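ThiJ/PfpI family protein (PDB 4P5P) probably acts as a glyoxalase III-type enzyme of the Hsp31-like subfamily, and is also regarded as a cysteine protease and virulence factor. Local coordinates at residues 154-159 / 205-210; 158-163 / 176-181; 29-34 / 213-218. All blocks are in the same frame, centred on the assembly; numbering follows the deposited sequence.

Contact 1. Residues 154-159 / 205-210; sequences EVTGFS and TAQNPQ
Q207 and T156 cross at about a right angle where the end of strand 203-206 meets the segment leaving strand 154-155. Q207 CG stands anti to its backbone N (chi1 -175°), and the chain beyond it is extended. Its CB lies 3.7 Å from T156 OG1; the next atom, CG, rests 3.5 Å from G157 O, and Q207 CD lies 4.2 Å from T156 OG1. At the tip the amide turns to partners beyond this pair: OE1 accepts from A190 N and NE2 donates to E162 OE1, passing S159 OG at 4.0 Å without a bond. The T156 hydroxyl likewise looks elsewhere, to S188 O, while its methyl CG2 lies 3.6 Å from A206 C.

One direct hydrogen bond joins the segments. T156 N donates to T205 OG1 over 2.9 Å, nearly straight at 168°. The first torsion of T205 (chi1 53°) sets that oxygen between its own backbone N and carbonyl carbon, and water 1 links it onward to E154 O. Further along, the backbones come together at G157, and F158 CA makes a CA-H...O contact of 3.2 Å with Q207 O.

The touching residues are buried, yet much of what meets is polar. The chemistry implies a join between the main sheet and the small two-stranded one in which T156 N is satisfied by a side-chain hydroxyl and both ends of the Q207 amide are bonded, its rotation fixed by a donor at OE1 and an acceptor at NE2.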
ATOM      1  N   GLU A 154      14.546  -8.247   2.829  1.00 17.40           N
ATOM      2  CA  GLU A 154      14.149  -7.648   4.091  1.00 18.03           C
ATOM      3  C   GLU A 154      12.911  -6.790   3.897  1.00 17.12           C
ATOM      4  O   GLU A 154      12.913  -5.857   3.094  1.00 17.93           O
ATOM      5  CB  GLU A 154      15.293  -6.821   4.670  1.00 19.97           C
ATOM      6  CG  GLU A 154      16.543  -7.658   4.839  1.00 23.88           C
ATOM      7  CD  GLU A 154      17.641  -6.954   5.588  1.00 29.56           C
ATOM      8  OE1 GLU A 154      18.747  -7.532   5.690  1.00 32.52           O
ATOM      9  OE2 GLU A 154      17.405  -5.827   6.073  1.00 32.55           O
ATOM     10  N   VAL A 155      11.856  -7.147   4.615  1.00 15.31           N
ATOM     11  CA  VAL A 155      10.586  -6.440   4.557  1.00 13.38           C
ATOM     12  C   VAL A 155      10.021  -6.215   5.954  1.00 13.98           C
ATOM     13  O   VAL A 155      10.444  -6.846   6.938  1.00 14.70           O
ATOM     14  CB  VAL A 155       9.519  -7.214   3.718  1.00 13.56           C
ATOM     15  CG1 VAL A 155      10.033  -7.536   2.328  1.00 12.76           C
ATOM     16  CG2 VAL A 155       9.068  -8.494   4.438  1.00 14.53           C
ATOM     17  N   THR A 156       9.067  -5.297   6.033  1.00 13.39           N
ATOM     18  CA  THR A 156       8.200  -5.173   7.187  1.00 13.56           C
ATOM     19  C   THR A 156       6.765  -5.016   6.699  1.00 14.40           C
ATOM     20  O   THR A 156       6.484  -5.230   5.508  1.00 13.57           O
ATOM     21  CB  THR A 156       8.623  -3.984   8.092  1.00 14.26           C
ATOM     22  OG1 THR A 156       7.879  -4.011   9.314  1.00 15.48           O
ATOM     23  CG2 THR A 156       8.419  -2.647   7.389  1.00 14.11           C
ATOM     24  N   GLY A 157       5.875  -4.662   7.617  1.00 14.52           N
ATOM     25  CA  GLY A 157       4.448  -4.573   7.359  1.00 14.45           C
ATOM     26  C   GLY A 157       3.743  -4.650   8.699  1.00 15.27           C
ATOM     27  O   GLY A 157       4.399  -4.850   9.718  1.00 16.41           O
ATOM     28  N   PHE A 158       2.423  -4.477   8.715  1.00 15.28           N
ATOM     29  CA  PHE A 158       1.663  -4.436   9.964  1.00 16.15           C
ATOM     30  C   PHE A 158       1.941  -5.690  10.802  1.00 16.96           C
ATOM     31  O   PHE A 158       1.758  -6.814  10.338  1.00 17.17           O
ATOM     32  CB  PHE A 158       0.172  -4.295   9.652  1.00 17.97           C
ATOM     33  CG  PHE A 158      -0.652  -3.716  10.771  1.00 19.22           C
ATOM     34  CD1 PHE A 158      -0.652  -2.348  11.026  1.00 20.47           C
ATOM     35  CD2 PHE A 158      -1.455  -4.528  11.545  1.00 19.33           C
ATOM     36  CE1 PHE A 158      -1.436  -1.815  12.041  1.00 21.49           C
ATOM     37  CE2 PHE A 158      -2.234  -4.001  12.548  1.00 21.06           C
ATOM     38  CZ  PHE A 158      -2.226  -2.643  12.796  1.00 21.91           C
ATOM     39  N   SER A 159       2.374  -5.496  12.043  1.00 17.52           N
ATOM     40  CA  SER A 159       2.906  -6.598  12.843  1.00 19.40           C
ATOM     41  C   SER A 159       1.797  -7.371  13.543  1.00 19.47           C
ATOM     42  O   SER A 159       0.715  -6.842  13.767  1.00 21.41           O
ATOM     43  CB  SER A 159       3.908  -6.070  13.875  1.00 21.32           C
ATOM     44  OG  SER A 159       3.255  -5.346  14.895  1.00 22.84           O
ATOM     45  N   THR A 205       9.109  -1.226   2.114  1.00 13.31           N
ATOM     46  CA  THR A 205       7.951  -1.553   2.926  1.00 12.84           C
ATOM     47  C   THR A 205       7.980  -0.774   4.242  1.00 13.62           C
ATOM     48  O   THR A 205       9.038  -0.358   4.720  1.00 14.20           O
ATOM     49  CB  THR A 205       7.855  -3.076   3.206  1.00 12.91           C
ATOM     50  OG1 THR A 205       9.087  -3.562   3.750  1.00 12.24           O
ATOM     51  CG2 THR A 205       7.569  -3.864   1.924  1.00 12.51           C
ATOM     52  N   ALA A 206       6.802  -0.541   4.795  1.00 12.53           N
ATOM     53  CA  ALA A 206       6.647   0.281   5.990  1.00 12.59           C
ATOM     54  C   ALA A 206       5.609  -0.372   6.889  1.00 12.68           C
ATOM     55  O   ALA A 206       4.696  -1.046   6.420  1.00 14.20           O
ATOM     56  CB  ALA A 206       6.247   1.701   5.623  1.00 12.94           C
ATOM     57  N   GLN A 207       5.758  -0.188   8.193  1.00 13.70           N
ATOM     58  CA  GLN A 207       5.051  -1.024   9.151  1.00 14.71           C
ATOM     59  C   GLN A 207       3.614  -0.594   9.469  1.00 15.06           C
ATOM     60  O   GLN A 207       2.747  -1.443   9.618  1.00 14.79           O
ATOM     61  CB  GLN A 207       5.864  -1.069  10.443  1.00 15.80           C
ATOM     62  CG  GLN A 207       5.311  -1.995  11.502  1.00 16.64           C
ATOM     63  CD  GLN A 207       6.246  -2.108  12.683  1.00 18.63           C
ATOM     64  OE1 GLN A 207       7.463  -2.005  12.528  1.00 18.79           O
ATOM     65  NE2 GLN A 207       5.686  -2.312  13.869  1.00 19.80           N
ATOM     66  N   ASN A 208       3.370   0.711   9.569  1.00 14.10           N
ATOM     67  CA  ASN A 208       2.161   1.217  10.209  1.00 14.12           C
ATOM     68  C   ASN A 208       1.882   2.656   9.755  1.00 14.44           C
ATOM     69  O   ASN A 208       2.678   3.236   9.029  1.00 14.19           O
ATOM     70  CB  ASN A 208       2.324   1.108  11.732  1.00 16.16           C
ATOM     71  CG  ASN A 208       3.608   1.728  12.215  1.00 17.09           C
ATOM     72  OD1 ASN A 208       4.054   2.740  11.677  1.00 16.98           O
ATOM     73  ND2 ASN A 208       4.238   1.107  13.226  1.00 19.20           N
ATOM     74  N   PRO A 209       0.726   3.225  10.141  1.00 14.94           N
ATOM     75  CA  PRO A 209       0.433   4.588   9.697  1.00 15.43           C
ATOM     76  C   PRO A 209       1.492   5.576  10.175  1.00 15.58           C
ATOM     77  O   PRO A 209       1.733   6.595   9.515  1.00 16.17           O
ATOM     78  CB  PRO A 209      -0.925   4.878  10.337  1.00 16.13           C
ATOM     79  CG  PRO A 209      -1.534   3.548  10.554  1.00 15.90           C
ATOM     80  CD  PRO A 209      -0.401   2.642  10.888  1.00 15.16           C
ATOM     81  N   GLN A 210       2.123   5.263  11.308  1.00 16.14           N
ATOM     82  CA  GLN A 210       3.131   6.141  11.885  1.00 17.15           C
ATOM     83  C   GLN A 210       4.422   6.140  11.073  1.00 17.99           C
ATOM     84  O   GLN A 210       5.329   6.925  11.349  1.00 19.96           O
ATOM     85  CB  GLN A 210       3.425   5.739  13.330  1.00 19.00           C
ATOM     86  CG  GLN A 210       2.232   5.870  14.259  1.00 19.68           C
ATOM     87  CD  GLN A 210       1.221   4.738  14.140  1.00 20.30           C
ATOM     88  OE1 GLN A 210       1.492   3.696  13.540  1.00 19.94           O
ATOM     89  NE2 GLN A 210       0.030   4.952  14.704  1.00 23.20           N
TER
HETATM   90  O   HOH W   1      11.199  -3.997   1.915  1.00 15.05           O

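Contact 2. Residues 158-163 / 176-181; sequences FSNNEE and LEDSLV
N160 N donates to E177 OE2 at 2.9 Å, a bond that is nearly linear (173°) and meets the oxygen almost along its C-O axis. Since N160 opens helix 160-165, the E177 carboxylate sits by the amino end of that helix, where the N-H groups of the first turn would be expected to stabilise its charge; water 4 ties the same oxygen to N161 N. E177 reaches this position with CG anti to its backbone N (chi1 173°) and an extended chain beyond. The N160 amide and the E177 carboxylate lie stacked, their planes only 13° apart. N160 ND2 then turns to D178, donating over 3.0 Å to OD1, which lies in the amide plane although the amide itself comes from above the carboxylate plane. The other end of the amide is held too: N160 OD1 accepts from S175 OG, and water 2 joins it to F158 O and E177 N.

Within 158-163, S159 and E162 hold the helix start. E162 N donates to S159 OG at 3.1 Å, and S159 N returns a bond to E162 OE1, also 3.1 Å; the S159 hydroxyl donates to that carboxylate oxygen as well. Apolar packing is slight: F158 CB and L176 CD2 are 4.3 Å apart, while E162 CB covers one face of the F158 ring toward its rim. The same L176 CD2 also comes close to F158 N, at 3.8 Å.

In the first turn of the helix, E163 bonds H102 and H133, and water 5 bridges E163 OE1 and L176 N. H133 follows C132, found here as the sulfinic acid, as expected for the oxidation-prone cysteine of the DJ-1/PfpI family, and through H133 the helix start probably adjoins the active site. The motif itself is the S159-E162 capping box at the N-terminus of helix 160-165, with E177 of helix 176-182 accepting from N160 N.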
ATOM      1  N   PHE A 158       2.423  -4.477   8.715  1.00 15.28           N
ATOM      2  CA  PHE A 158       1.663  -4.436   9.964  1.00 16.15           C
ATOM      3  C   PHE A 158       1.941  -5.690  10.802  1.00 16.96           C
ATOM      4  O   PHE A 158       1.758  -6.814  10.338  1.00 17.17           O
ATOM      5  CB  PHE A 158       0.172  -4.295   9.652  1.00 17.97           C
ATOM      6  CG  PHE A 158      -0.652  -3.716  10.771  1.00 19.22           C
ATOM      7  CD1 PHE A 158      -0.652  -2.348  11.026  1.00 20.47           C
ATOM      8  CD2 PHE A 158      -1.455  -4.528  11.545  1.00 19.33           C
ATOM      9  CE1 PHE A 158      -1.436  -1.815  12.041  1.00 21.49           C
ATOM     10  CE2 PHE A 158      -2.234  -4.001  12.548  1.00 21.06           C
ATOM     11  CZ  PHE A 158      -2.226  -2.643  12.796  1.00 21.91           C
ATOM     12  N   SER A 159       2.374  -5.496  12.043  1.00 17.52           N
ATOM     13  CA  SER A 159       2.906  -6.598  12.843  1.00 19.40           C
ATOM     14  C   SER A 159       1.797  -7.371  13.543  1.00 19.47           C
ATOM     15  O   SER A 159       0.715  -6.842  13.767  1.00 21.41           O
ATOM     16  CB  SER A 159       3.908  -6.070  13.875  1.00 21.32           C
ATOM     17  OG  SER A 159       3.255  -5.346  14.895  1.00 22.84           O
ATOM     18  N   ASN A 160       2.072  -8.625  13.898  1.00 20.44           N
ATOM     19  CA  ASN A 160       1.110  -9.418  14.655  1.00 18.90           C
ATOM     20  C   ASN A 160       0.772  -8.775  15.997  1.00 20.71           C
ATOM     21  O   ASN A 160      -0.358  -8.854  16.463  1.00 20.67           O
ATOM     22  CB  ASN A 160       1.644 -10.830  14.881  1.00 19.96           C
ATOM     23  CG  ASN A 160       1.614 -11.658  13.631  1.00 21.25           C
ATOM     24  OD1 ASN A 160       0.915 -11.324  12.684  1.00 23.26           O
ATOM     25  ND2 ASN A 160       2.368 -12.752  13.618  1.00 21.27           N
ATOM     26  N   ASN A 161       1.771  -8.146  16.599  1.00 22.22           N
ATOM     27  CA  ASN A 161       1.605  -7.423  17.855  1.00 23.43           C
ATOM     28  C   ASN A 161       0.570  -6.315  17.692  1.00 23.18           C
ATOM     29  O   ASN A 161      -0.389  -6.223  18.456  1.00 23.28           O
ATOM     30  CB  ASN A 161       2.955  -6.855  18.292  1.00 25.48           C
ATOM     31  CG  ASN A 161       2.876  -6.021  19.557  1.00 28.71           C
ATOM     32  OD1 ASN A 161       2.123  -6.325  20.495  1.00 29.89           O
ATOM     33  ND2 ASN A 161       3.687  -4.967  19.602  1.00 29.89           N
ATOM     34  N   GLU A 162       0.764  -5.484  16.673  1.00 22.41           N
ATOM     35  CA  GLU A 162      -0.157  -4.388  16.399  1.00 21.88           C
ATOM     36  C   GLU A 162      -1.551  -4.936  16.088  1.00 21.79           C
ATOM     37  O   GLU A 162      -2.548  -4.388  16.547  1.00 22.81           O
ATOM     38  CB  GLU A 162       0.373  -3.519  15.247  1.00 22.20           C
ATOM     39  CG  GLU A 162       1.420  -2.513  15.702  1.00 21.39           C
ATOM     40  CD  GLU A 162       2.437  -2.132  14.637  1.00 20.73           C
ATOM     41  OE1 GLU A 162       2.788  -2.974  13.782  1.00 20.24           O
ATOM     42  OE2 GLU A 162       2.920  -0.978  14.674  1.00 22.47           O
ATOM     43  N   GLU A 163      -1.621  -6.020  15.317  1.00 21.31           N
ATOM     44  CA  GLU A 163      -2.908  -6.639  14.983  1.00 21.66           C
ATOM     45  C   GLU A 163      -3.652  -7.123  16.244  1.00 22.88           C
ATOM     46  O   GLU A 163      -4.874  -7.006  16.348  1.00 22.21           O
ATOM     47  CB  GLU A 163      -2.707  -7.803  13.996  1.00 21.73           C
ATOM     48  CG  GLU A 163      -3.966  -8.168  13.225  1.00 21.22           C
ATOM     49  CD  GLU A 163      -4.292  -7.155  12.125  1.00 20.51           C
ATOM     50  OE1 GLU A 163      -3.747  -7.309  11.010  1.00 20.48           O
ATOM     51  OE2 GLU A 163      -5.079  -6.211  12.368  1.00 22.03           O
ATOM     52  N   LEU A 176      -0.655 -11.219   8.203  1.00 14.44           N
ATOM     53  CA  LEU A 176       0.240 -10.630   7.219  1.00 13.97           C
ATOM     54  C   LEU A 176       1.701 -10.977   7.495  1.00 15.07           C
ATOM     55  O   LEU A 176       2.418 -11.402   6.600  1.00 15.10           O
ATOM     56  CB  LEU A 176       0.052  -9.118   7.192  1.00 14.35           C
ATOM     57  CG  LEU A 176       0.991  -8.359   6.259  1.00 14.43           C
ATOM     58  CD1 LEU A 176       0.898  -8.857   4.814  1.00 15.68           C
ATOM     59  CD2 LEU A 176       0.663  -6.896   6.320  1.00 13.87           C
ATOM     60  N   GLU A 177       2.136 -10.758   8.736  1.00 16.43           N
ATOM     61  CA  GLU A 177       3.486 -11.115   9.140  1.00 16.08           C
ATOM     62  C   GLU A 177       3.804 -12.576   8.832  1.00 15.26           C
ATOM     63  O   GLU A 177       4.845 -12.891   8.250  1.00 14.89           O
ATOM     64  CB  GLU A 177       3.677 -10.832  10.638  1.00 17.31           C
ATOM     65  CG  GLU A 177       5.004 -11.321  11.189  1.00 17.84           C
ATOM     66  CD  GLU A 177       5.264 -10.888  12.630  1.00 19.68           C
ATOM     67  OE1 GLU A 177       6.213 -11.436  13.222  1.00 20.35           O
ATOM     68  OE2 GLU A 177       4.548 -10.013  13.164  1.00 20.25           O
ATOM     69  N   ASP A 178       2.915 -13.475   9.238  1.00 15.40           N
ATOM     70  CA  ASP A 178       3.161 -14.899   9.029  1.00 17.12           C
ATOM     71  C   ASP A 178       3.252 -15.208   7.524  1.00 16.57           C
ATOM     72  O   ASP A 178       4.077 -16.016   7.091  1.00 17.05           O
ATOM     73  CB  ASP A 178       2.068 -15.751   9.682  1.00 17.82           C
ATOM     74  CG  ASP A 178       2.067 -15.658  11.214  1.00 20.61           C
ATOM     75  OD1 ASP A 178       2.978 -15.047  11.802  1.00 21.29           O
ATOM     76  OD2 ASP A 178       1.146 -16.219  11.840  1.00 21.23           O
ATOM     77  N   SER A 179       2.415 -14.553   6.725  1.00 15.41           N
ATOM     78  CA  SER A 179       2.410 -14.805   5.277  1.00 16.17           C
ATOM     79  C   SER A 179       3.679 -14.337   4.588  1.00 15.59           C
ATOM     80  O   SER A 179       4.148 -14.964   3.648  1.00 14.88           O
ATOM     81  CB  SER A 179       1.209 -14.135   4.618  1.00 19.76           C
ATOM     82  OG  SER A 179       0.050 -14.922   4.763  1.00 24.16           O
ATOM     83  N   LEU A 180       4.232 -13.218   5.044  1.00 14.63           N
ATOM     84  CA  LEU A 180       5.485 -12.716   4.490  1.00 15.45           C
ATOM     85  C   LEU A 180       6.625 -13.690   4.818  1.00 15.52           C
ATOM     86  O   LEU A 180       7.483 -13.959   3.978  1.00 15.67           O
ATOM     87  CB  LEU A 180       5.777 -11.318   5.034  1.00 14.76           C
ATOM     88  CG  LEU A 180       4.799 -10.248   4.531  1.00 13.25           C
ATOM     89  CD1 LEU A 180       4.867  -8.974   5.356  1.00 14.21           C
ATOM     90  CD2 LEU A 180       5.066  -9.933   3.064  1.00 15.02           C
ATOM     91  N   VAL A 181       6.615 -14.232   6.034  1.00 16.20           N
ATOM     92  CA  VAL A 181       7.603 -15.231   6.416  1.00 16.59           C
ATOM     93  C   VAL A 181       7.429 -16.492   5.567  1.00 18.12           C
ATOM     94  O   VAL A 181       8.408 -17.027   5.035  1.00 18.49           O
ATOM     95  CB  VAL A 181       7.510 -15.570   7.927  1.00 17.08           C
ATOM     96  CG1 VAL A 181       8.367 -16.789   8.288  1.00 18.70           C
ATOM     97  CG2 VAL A 181       7.947 -14.361   8.771  1.00 17.51           C
TER
HETATM   98  O   HOH W   2       0.690  -9.220  10.770  1.00 17.93           O
HETATM   99  O   HOH W   3       4.366 -13.338  15.410  1.00 32.46           O
HETATM  100  O   HOH W   4       4.726  -8.765  15.949  1.00 27.56           O
HETATM  101  O   HOH W   5      -2.094  -9.560  10.410  1.00 20.16           O

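Contact 3. Residues 29-34 / 213-218; sequences THPYYS and TDFAKA
A216 lays its methyl against P31, with CB 3.8 Å from P31 CA and 4.1 Å from P31 CB. This is helix-on-helix packing in a flavodoxin-like fold, where helices 26-35 and 212-222 lie together on one face of the central sheet. The short segments run in roughly the same direction, their axes 40° apart and 8.8 Å at closest approach. The A216 methyl meets the P31 backbone directly, and P31 CA and A216 CA are 4.9 Å apart.

P31 also shapes its own helix. Having no N-H, it makes no bond to the preceding turn, and the helix is kinked there. Its ring carbon CG comes to the edge of the F215 ring, near the ring plane, 4.3 Å from CD2. F215 CG stands anti to the backbone N (chi1 175°), and the ring lies between P31 CG at its edge and I204 and A206 of strand 203-206. On its other flank helix 26-35 is covered as well: Y32 reaches I42 and I44 of strand 40-46, and its ring meets that of F69 edge-to-face.

Toward the outside the contact becomes polar. S34 CB lies 3.5 Å from A216 CB, but S34 is deposited in two conformers, and its approach to A216 is less certain for that reason. K217 turns away, and its ammonium forms a long, weak salt bridge with D214 one turn earlier. Near the start of the two segments, H30 NE2 pairs with D63 OD2, while H30 ND1 meets water 6 in the ring plane at 2.8 Å, and that water continues to T213 OG1 at 3.0 Å.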
ATOM      1  N   THR A  29      -2.812   9.903   1.649  1.00 10.92           N
ATOM      2  CA  THR A  29      -2.658  11.351   1.553  1.00 11.40           C
ATOM      3  C   THR A  29      -1.285  11.838   2.023  1.00 11.28           C
ATOM      4  O   THR A  29      -0.751  12.768   1.451  1.00 12.43           O
ATOM      5  CB  THR A  29      -3.756  12.092   2.335  1.00 11.75           C
ATOM      6  OG1 THR A  29      -3.549  11.935   3.737  1.00 12.23           O
ATOM      7  CG2 THR A  29      -5.116  11.554   1.978  1.00 12.46           C
ATOM      8  N   HIS A  30      -0.697  11.218   3.043  1.00 11.64           N
ATOM      9  CA  HIS A  30       0.575  11.732   3.524  1.00 12.13           C
ATOM     10  C   HIS A  30       1.692  11.434   2.515  1.00 11.96           C
ATOM     11  O   HIS A  30       2.450  12.336   2.179  1.00 12.56           O
ATOM     12  CB  HIS A  30       0.902  11.195   4.928  1.00 12.87           C
ATOM     13  CG  HIS A  30       0.019  11.765   5.999  1.00 13.95           C
ATOM     14  ND1 HIS A  30       0.385  11.809   7.328  1.00 15.83           N
ATOM     15  CD2 HIS A  30      -1.208  12.343   5.930  1.00 14.63           C
ATOM     16  CE1 HIS A  30      -0.586  12.363   8.032  1.00 16.53           C
ATOM     17  NE2 HIS A  30      -1.564  12.699   7.207  1.00 15.59           N
ATOM     18  N   PRO A  31       1.766  10.208   1.974  1.00 11.53           N
ATOM     19  CA  PRO A  31       2.771  10.028   0.918  1.00 12.48           C
ATOM     20  C   PRO A  31       2.470  10.838  -0.353  1.00 12.52           C
ATOM     21  O   PRO A  31       3.398  11.307  -1.015  1.00 13.34           O
ATOM     22  CB  PRO A  31       2.737   8.514   0.661  1.00 11.77           C
ATOM     23  CG  PRO A  31       2.169   7.936   1.905  1.00 12.05           C
ATOM     24  CD  PRO A  31       1.158   8.930   2.370  1.00 11.10           C
ATOM     25  N   TYR A  32       1.196  11.028  -0.683  1.00 12.73           N
ATOM     26  CA  TYR A  32       0.827  11.863  -1.823  1.00 12.12           C
ATOM     27  C   TYR A  32       1.435  13.251  -1.714  1.00 13.64           C
ATOM     28  O   TYR A  32       2.127  13.705  -2.616  1.00 13.62           O
ATOM     29  CB  TYR A  32      -0.695  11.970  -1.937  1.00 12.64           C
ATOM     30  CG  TYR A  32      -1.174  12.696  -3.180  1.00 13.52           C
ATOM     31  CD1 TYR A  32      -1.350  12.009  -4.367  1.00 15.60           C
ATOM     32  CD2 TYR A  32      -1.435  14.064  -3.171  1.00 14.92           C
ATOM     33  CE1 TYR A  32      -1.786  12.656  -5.505  1.00 16.07           C
ATOM     34  CE2 TYR A  32      -1.862  14.721  -4.308  1.00 15.99           C
ATOM     35  CZ  TYR A  32      -2.032  14.007  -5.478  1.00 16.66           C
ATOM     36  OH  TYR A  32      -2.458  14.622  -6.632  1.00 19.45           O
ATOM     37  N   TYR A  33       1.185  13.936  -0.610  1.00 12.83           N
ATOM     38  CA  TYR A  33       1.672  15.306  -0.500  1.00 12.59           C
ATOM     39  C   TYR A  33       3.174  15.375  -0.216  1.00 14.28           C
ATOM     40  O   TYR A  33       3.801  16.394  -0.486  1.00 16.15           O
ATOM     41  CB  TYR A  33       0.889  16.060   0.571  1.00 14.12           C
ATOM     42  CG  TYR A  33      -0.511  16.438   0.125  1.00 14.35           C
ATOM     43  CD1 TYR A  33      -0.712  17.299  -0.945  1.00 16.05           C
ATOM     44  CD2 TYR A  33      -1.627  15.920   0.761  1.00 15.45           C
ATOM     45  CE1 TYR A  33      -1.983  17.646  -1.352  1.00 16.18           C
ATOM     46  CE2 TYR A  33      -2.903  16.276   0.365  1.00 15.71           C
ATOM     47  CZ  TYR A  33      -3.075  17.128  -0.699  1.00 16.59           C
ATOM     48  OH  TYR A  33      -4.345  17.479  -1.108  1.00 17.14           O
ATOM     49  N   SER A  34       3.760  14.307   0.321  1.00 14.18           N
ATOM     50  CA  SER A  34       5.200  14.288   0.578  0.53 14.69           C
ATOM     51  C   SER A  34       5.997  14.126  -0.702  1.00 15.01           C
ATOM     52  O   SER A  34       7.107  14.662  -0.835  1.00 17.90           O
ATOM     53  CB  SER A  34       5.561  13.154   1.539  0.53 14.73           C
ATOM     54  OG  SER A  34       6.966  13.063   1.677  0.53 16.60           O
ATOM     55  N   THR A 213       5.508   9.009   6.792  1.00 18.73           N
ATOM     56  CA  THR A 213       6.442  10.077   6.437  1.00 21.21           C
ATOM     57  C   THR A 213       7.759   9.524   5.919  1.00 20.03           C
ATOM     58  O   THR A 213       8.212   9.882   4.827  1.00 19.44           O
ATOM     59  CB  THR A 213       6.719  11.001   7.649  1.00 24.01           C
ATOM     60  OG1 THR A 213       5.542  11.755   7.947  1.00 26.15           O
ATOM     61  CG2 THR A 213       7.854  11.968   7.367  1.00 25.40           C
ATOM     62  N   ASP A 214       8.379   8.650   6.701  1.00 19.11           N
ATOM     63  CA  ASP A 214       9.669   8.100   6.327  1.00 19.12           C
ATOM     64  C   ASP A 214       9.539   7.168   5.124  1.00 17.51           C
ATOM     65  O   ASP A 214      10.471   7.011   4.348  1.00 18.01           O
ATOM     66  CB  ASP A 214      10.286   7.359   7.507  1.00 23.00           C
ATOM     67  CG  ASP A 214      11.067   8.280   8.435  1.00 27.01           C
ATOM     68  OD1 ASP A 214      10.984   9.521   8.289  1.00 28.53           O
ATOM     69  OD2 ASP A 214      11.769   7.759   9.323  1.00 29.20           O
ATOM     70  N   PHE A 215       8.370   6.554   4.994  1.00 15.31           N
ATOM     71  CA  PHE A 215       8.043   5.716   3.846  1.00 13.60           C
ATOM     72  C   PHE A 215       8.142   6.554   2.585  1.00 13.26           C
ATOM     73  O   PHE A 215       8.835   6.187   1.631  1.00 13.47           O
ATOM     74  CB  PHE A 215       6.635   5.127   4.043  1.00 12.88           C
ATOM     75  CG  PHE A 215       6.096   4.321   2.879  1.00 11.77           C
ATOM     76  CD1 PHE A 215       6.729   3.177   2.437  1.00 12.31           C
ATOM     77  CD2 PHE A 215       4.874   4.670   2.301  1.00 10.86           C
ATOM     78  CE1 PHE A 215       6.190   2.425   1.411  1.00 13.43           C
ATOM     79  CE2 PHE A 215       4.336   3.924   1.278  1.00 12.39           C
ATOM     80  CZ  PHE A 215       4.983   2.806   0.840  1.00 13.36           C
ATOM     81  N   ALA A 216       7.456   7.694   2.597  1.00 13.99           N
ATOM     82  CA  ALA A 216       7.456   8.593   1.450  1.00 15.29           C
ATOM     83  C   ALA A 216       8.854   9.118   1.149  1.00 16.09           C
ATOM     84  O   ALA A 216       9.245   9.238  -0.017  1.00 17.79           O
ATOM     85  CB  ALA A 216       6.503   9.754   1.695  1.00 16.48           C
ATOM     86  N   LYS A 217       9.593   9.464   2.201  1.00 16.73           N
ATOM     87  CA  LYS A 217      10.963   9.934   2.042  1.00 19.23           C
ATOM     88  C   LYS A 217      11.820   8.905   1.305  1.00 19.06           C
ATOM     89  O   LYS A 217      12.565   9.247   0.381  1.00 20.04           O
ATOM     90  CB  LYS A 217      11.599  10.243   3.401  1.00 25.15           C
ATOM     91  CG  LYS A 217      11.026  11.458   4.113  1.00 31.11           C
ATOM     92  CD  LYS A 217      11.624  11.600   5.511  1.00 35.70           C
ATOM     93  CE  LYS A 217      11.075  12.813   6.249  1.00 38.49           C
ATOM     94  NZ  LYS A 217      11.508  12.838   7.676  1.00 41.10           N
ATOM     95  N   ALA A 218      11.709   7.648   1.718  1.00 18.58           N
ATOM     96  CA  ALA A 218      12.469   6.562   1.111  1.00 19.91           C
ATOM     97  C   ALA A 218      12.101   6.362  -0.362  1.00 18.55           C
ATOM     98  O   ALA A 218      12.963   6.161  -1.211  1.00 20.63           O
ATOM     99  CB  ALA A 218      12.244   5.296   1.878  1.00 20.32           C
TER
HETATM  100  O   HOH W   6       2.797  10.715   8.290  1.00 23.63           O

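How the contacts relate
Contacts 1 and 2 form one continuous unit: they share F158 and S159, their centres are 9 Å apart, and E162 links them, its OE2 probably accepting a hydrogen bond from N208 ND2 at 2.9 Å. Contact 3 joins on through the sheet, where A206 CB touches F215 CD1 at 3.5 Å. Contacts 2 and 3 do not meet, their nearest atoms being about 11 Å apart. F158, common to contacts 1 and 2, and E163 of contact 2 both meet H133, next to the oxidised C132, which places these two contacts near the probable active site. Contact 3 joins two helices on the sheet, its centre 14 Å from that of contact 1.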